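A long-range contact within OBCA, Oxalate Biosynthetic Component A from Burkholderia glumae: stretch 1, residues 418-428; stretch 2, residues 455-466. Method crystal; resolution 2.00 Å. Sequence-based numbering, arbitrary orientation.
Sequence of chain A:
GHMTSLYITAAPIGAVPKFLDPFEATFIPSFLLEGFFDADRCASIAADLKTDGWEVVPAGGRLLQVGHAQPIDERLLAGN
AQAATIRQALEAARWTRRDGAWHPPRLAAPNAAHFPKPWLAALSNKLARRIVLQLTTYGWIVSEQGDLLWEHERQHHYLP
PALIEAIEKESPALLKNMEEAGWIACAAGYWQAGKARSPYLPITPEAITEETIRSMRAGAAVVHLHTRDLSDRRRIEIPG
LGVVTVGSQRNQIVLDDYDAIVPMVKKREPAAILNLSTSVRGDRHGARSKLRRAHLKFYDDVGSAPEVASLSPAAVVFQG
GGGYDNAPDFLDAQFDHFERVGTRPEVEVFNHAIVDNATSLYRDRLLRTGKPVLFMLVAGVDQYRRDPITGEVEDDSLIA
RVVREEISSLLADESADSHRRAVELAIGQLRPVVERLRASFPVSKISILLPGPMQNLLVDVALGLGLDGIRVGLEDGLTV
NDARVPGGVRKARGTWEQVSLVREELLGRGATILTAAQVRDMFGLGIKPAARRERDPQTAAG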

# COMPACT_ATOMS: atom_id res chain seq x y z
N SER A 418 4.53 6.71 -25.46
CA SER A 418 5.38 6.61 -24.29
C SER A 418 5.00 5.42 -23.43
O SER A 418 5.87 4.69 -22.95
N HIS A 419 3.70 5.22 -23.23
CA HIS A 419 3.22 4.07 -22.48
C HIS A 419 3.77 2.79 -23.12
O HIS A 419 4.26 1.90 -22.42
N ARG A 420 3.72 2.72 -24.44
CA ARG A 420 4.18 1.51 -25.13
C ARG A 420 5.69 1.29 -24.98
O ARG A 420 6.14 0.16 -24.81
N ARG A 421 6.47 2.37 -25.02
CA ARG A 421 7.91 2.26 -24.77
C ARG A 421 8.15 1.78 -23.33
O ARG A 421 8.99 0.92 -23.09
N ALA A 422 7.38 2.33 -22.38
CA ALA A 422 7.52 1.95 -20.98
C ALA A 422 7.26 0.46 -20.76
O ALA A 422 8.04 -0.21 -20.08
N VAL A 423 6.18 -0.06 -21.33
CA VAL A 423 5.88 -1.49 -21.30
C VAL A 423 7.04 -2.32 -21.85
O VAL A 423 7.41 -3.34 -21.27
N GLU A 424 7.61 -1.87 -22.97
CA GLU A 424 8.73 -2.56 -23.61
C GLU A 424 9.94 -2.67 -22.68
O GLU A 424 10.55 -3.74 -22.56
N LEU A 425 10.29 -1.57 -22.02
CA LEU A 425 11.43 -1.56 -21.11
C LEU A 425 11.19 -2.48 -19.92
O LEU A 425 12.12 -3.12 -19.43
N ALA A 426 9.95 -2.52 -19.45
CA ALA A 426 9.59 -3.34 -18.30
C ALA A 426 9.74 -4.81 -18.65
O ALA A 426 10.40 -5.58 -17.92
N ILE A 427 9.12 -5.20 -19.76
CA ILE A 427 9.20 -6.57 -20.26
C ILE A 427 10.65 -7.01 -20.51
O ILE A 427 11.02 -8.13 -20.16
N GLY A 428 11.46 -6.13 -21.11
CA GLY A 428 12.85 -6.45 -21.37
C GLY A 428 13.65 -6.71 -20.10
O GLY A 428 14.53 -7.57 -20.08
N GLN A 455 1.37 1.58 -11.85
CA GLN A 455 0.38 0.52 -12.03
C GLN A 455 -0.38 0.51 -13.36
O GLN A 455 -1.05 -0.47 -13.67
N ASN A 456 -0.29 1.57 -14.16
CA ASN A 456 -0.93 1.53 -15.48
C ASN A 456 -0.28 0.47 -16.37
O ASN A 456 -0.85 0.05 -17.37
N LEU A 457 0.92 0.04 -15.98
CA LEU A 457 1.67 -0.97 -16.71
C LEU A 457 1.26 -2.39 -16.36
O LEU A 457 1.57 -3.32 -17.10
N LEU A 458 0.57 -2.55 -15.22
CA LEU A 458 0.33 -3.88 -14.64
C LEU A 458 -0.19 -4.93 -15.61
O LEU A 458 0.39 -6.01 -15.74
N VAL A 459 -1.31 -4.63 -16.26
CA VAL A 459 -1.93 -5.60 -17.15
C VAL A 459 -1.09 -5.88 -18.40
O VAL A 459 -0.92 -7.04 -18.77
N ASP A 460 -0.57 -4.84 -19.05
CA ASP A 460 0.22 -5.06 -20.26
C ASP A 460 1.46 -5.91 -19.96
O ASP A 460 1.77 -6.85 -20.69
N VAL A 461 2.16 -5.56 -18.88
CA VAL A 461 3.38 -6.27 -18.50
C VAL A 461 3.10 -7.72 -18.13
O VAL A 461 3.81 -8.63 -18.54
N ALA A 462 2.03 -7.94 -17.36
CA ALA A 462 1.71 -9.29 -16.92
C ALA A 462 1.29 -10.19 -18.09
O ALA A 462 1.66 -11.37 -18.16
N LEU A 463 0.50 -9.62 -18.99
CA LEU A 463 0.01 -10.37 -20.13
C LEU A 463 1.16 -10.67 -21.09
O LEU A 463 1.27 -11.77 -21.63
N GLY A 464 2.05 -9.70 -21.27
CA GLY A 464 3.15 -9.85 -22.20
C GLY A 464 4.22 -10.81 -21.70
O GLY A 464 5.01 -11.33 -22.49
N LEU A 465 4.26 -11.02 -20.39
CA LEU A 465 5.23 -11.93 -19.79
C LEU A 465 4.67 -13.33 -19.63
O LEU A 465 5.39 -14.27 -19.30
N GLY A 466 3.36 -13.46 -19.86
CA GLY A 466 2.70 -14.74 -19.68
C GLY A 466 2.52 -15.09 -18.21
O GLY A 466 2.47 -16.28 -17.84

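This is a contact between a helix and a second helix together with the residues leading into it, built from small and branched apolar side chains, with one hydrogen bond from a histidine to an aspartate at one end and a glycine seat for an isoleucine at the other. The axes of helix 418-428 and helix 458-465 approach to 9.6 Å and cross at -45°, their N-to-C directions running broadly the same way, and the backbones come nearest where the CA atoms of Val 423 and Val 461 lie 6.1 Å apart.

The first helix contributes His 419, Ala 422, Val 423, Ala 426 and Ile 427, the i, i+3, i+4, i+7, i+8 pattern that keeps one face turned to a partner. The two alanines point toward the second stretch and, ending at CB, leave space that longer side chains fill. Leu 457, in the m, t rotamer, starts out sideways but brings its end inward: its CD2 lies 3.9 Å from Ala 422 CB and 3.7 Å from Val 423 CG2, so a single methyl serves two apolar neighbours, and it also lies 4.0 Å from His 419 CE1. Val 461 (t) does similar work further along, setting its CG2 3.7 Å from Ala 426 CB. Val 423, also t, points sideways, and its CG2 additionally packs 3.8 Å from Asp 460 CB, using the aliphatic part of an acidic residue.

The polar element is His 419. Its t chi1, with chi2 near 91°, carries the ring from a sideways start to the second stretch, where NE2 donates to Asp 460 OD2 at 2.8 Å with a nearly straight angle of 165°. Asp 460 (chi1 m) points toward the first helix, and its other oxygen, OD1, is hydrogen-bonded elsewhere in the structure. The acceptor lies at the ring edge, near its plane, as does Asn 456 O, 3.4 Å from His 419 CE1.

At the far end, Ile 427 (m, t) also begins sideways and reaches inward. Its CD1 rests 4.0 Å from Gly 464 CA, while its CG2 meets Leu 465 CD2 at 4.0 Å; Leu 465 is again m, t. The glycine is integral to this fit: a CB there would point toward the first helix and fall 2.6 Å from Ile 427 CD1, a clash. Gly 466, by contrast, makes no contact across; its positive phi belongs to the Schellman motif that ends the helix.

The two stretches bury 464 Å², both sides summed, while Arg 420 and Glu 424 point away.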

# COMPACT_ATOMS: atom_id res chain seq x y z
CB SER A 418 5.33 7.89 -23.46
OG SER A 418 6.19 8.87 -24.00
CB HIS A 419 1.69 4.02 -22.44
CG HIS A 419 1.14 2.81 -21.75
ND1 HIS A 419 0.85 2.79 -20.40
CD2 HIS A 419 0.82 1.59 -22.22
CE1 HIS A 419 0.37 1.60 -20.08
NE2 HIS A 419 0.34 0.85 -21.17
CB ARG A 420 3.72 1.48 -26.59
CG ARG A 420 2.45 0.66 -26.79
CD ARG A 420 2.04 0.55 -28.25
NE ARG A 420 1.18 1.66 -28.67
CZ ARG A 420 1.61 2.72 -29.35
NH1 ARG A 420 2.88 2.81 -29.72
NH2 ARG A 420 0.76 3.69 -29.68
CB ARG A 421 8.65 3.59 -25.03
CG ARG A 421 8.65 4.04 -26.50
CD ARG A 421 9.90 4.87 -26.89
NE ARG A 421 9.99 6.18 -26.24
CZ ARG A 421 9.30 7.26 -26.62
NH1 ARG A 421 8.45 7.18 -27.64
NH2 ARG A 421 9.45 8.41 -25.98
CB ALA A 422 6.59 2.79 -20.10
CB VAL A 423 4.59 -1.81 -22.09
CG1 VAL A 423 4.41 -3.32 -22.25
CG2 VAL A 423 3.38 -1.20 -21.40
CB GLU A 424 9.13 -1.84 -24.91
CG GLU A 424 10.35 -2.42 -25.60
CD GLU A 424 10.58 -1.83 -26.99
OE1 GLU A 424 11.30 -2.48 -27.79
OE2 GLU A 424 10.05 -0.73 -27.29
CB LEU A 425 11.70 -0.15 -20.61
CG LEU A 425 11.96 0.91 -21.67
CD1 LEU A 425 12.09 2.29 -21.04
CD2 LEU A 425 13.21 0.58 -22.45
CB ALA A 426 8.17 -3.04 -17.84
CB ILE A 427 8.34 -6.76 -21.54
CG1 ILE A 427 6.87 -6.66 -21.17
CG2 ILE A 427 8.60 -8.11 -22.17
CD1 ILE A 427 5.91 -6.93 -22.33
CB GLN A 455 -0.58 0.43 -10.84
CG GLN A 455 0.06 -0.23 -9.61
CD GLN A 455 -0.89 -0.33 -8.43
OE1 GLN A 455 -1.97 0.26 -8.44
NE2 GLN A 455 -0.49 -1.07 -7.41
CB ASN A 456 -0.93 2.90 -16.17
CG ASN A 456 -1.82 3.91 -15.47
OD1 ASN A 456 -2.73 3.54 -14.73
ND2 ASN A 456 -1.56 5.20 -15.70
CB LEU A 457 3.17 -0.82 -16.40
CG LEU A 457 3.84 0.50 -16.75
CD1 LEU A 457 5.26 0.51 -16.23
CD2 LEU A 457 3.82 0.70 -18.26
CB LEU A 458 -0.65 -3.80 -13.47
CG LEU A 458 -0.09 -3.71 -12.06
CD1 LEU A 458 -1.27 -3.72 -11.09
CD2 LEU A 458 0.89 -4.86 -11.76
CB VAL A 459 -3.37 -5.21 -17.51
CG1 VAL A 459 -3.94 -6.16 -18.57
CG2 VAL A 459 -4.23 -5.23 -16.26
CB ASP A 460 0.65 -3.74 -20.89
CG ASP A 460 -0.48 -3.02 -21.60
OD1 ASP A 460 -1.45 -3.68 -22.03
OD2 ASP A 460 -0.40 -1.78 -21.73
CB VAL A 461 4.11 -5.57 -17.34
CG1 VAL A 461 5.25 -6.44 -16.82
CG2 VAL A 461 4.64 -4.24 -17.79
CB ALA A 462 0.61 -9.25 -15.87
CB LEU A 463 -1.11 -9.59 -20.82
CG LEU A 463 -2.53 -10.15 -20.66
CD1 LEU A 463 -2.72 -10.96 -19.39
CD2 LEU A 463 -3.59 -9.06 -20.75
CB LEU A 465 5.69 -11.41 -18.43
CG LEU A 465 6.63 -10.21 -18.46
CD1 LEU A 465 6.79 -9.61 -17.05
CD2 LEU A 465 7.98 -10.58 -19.07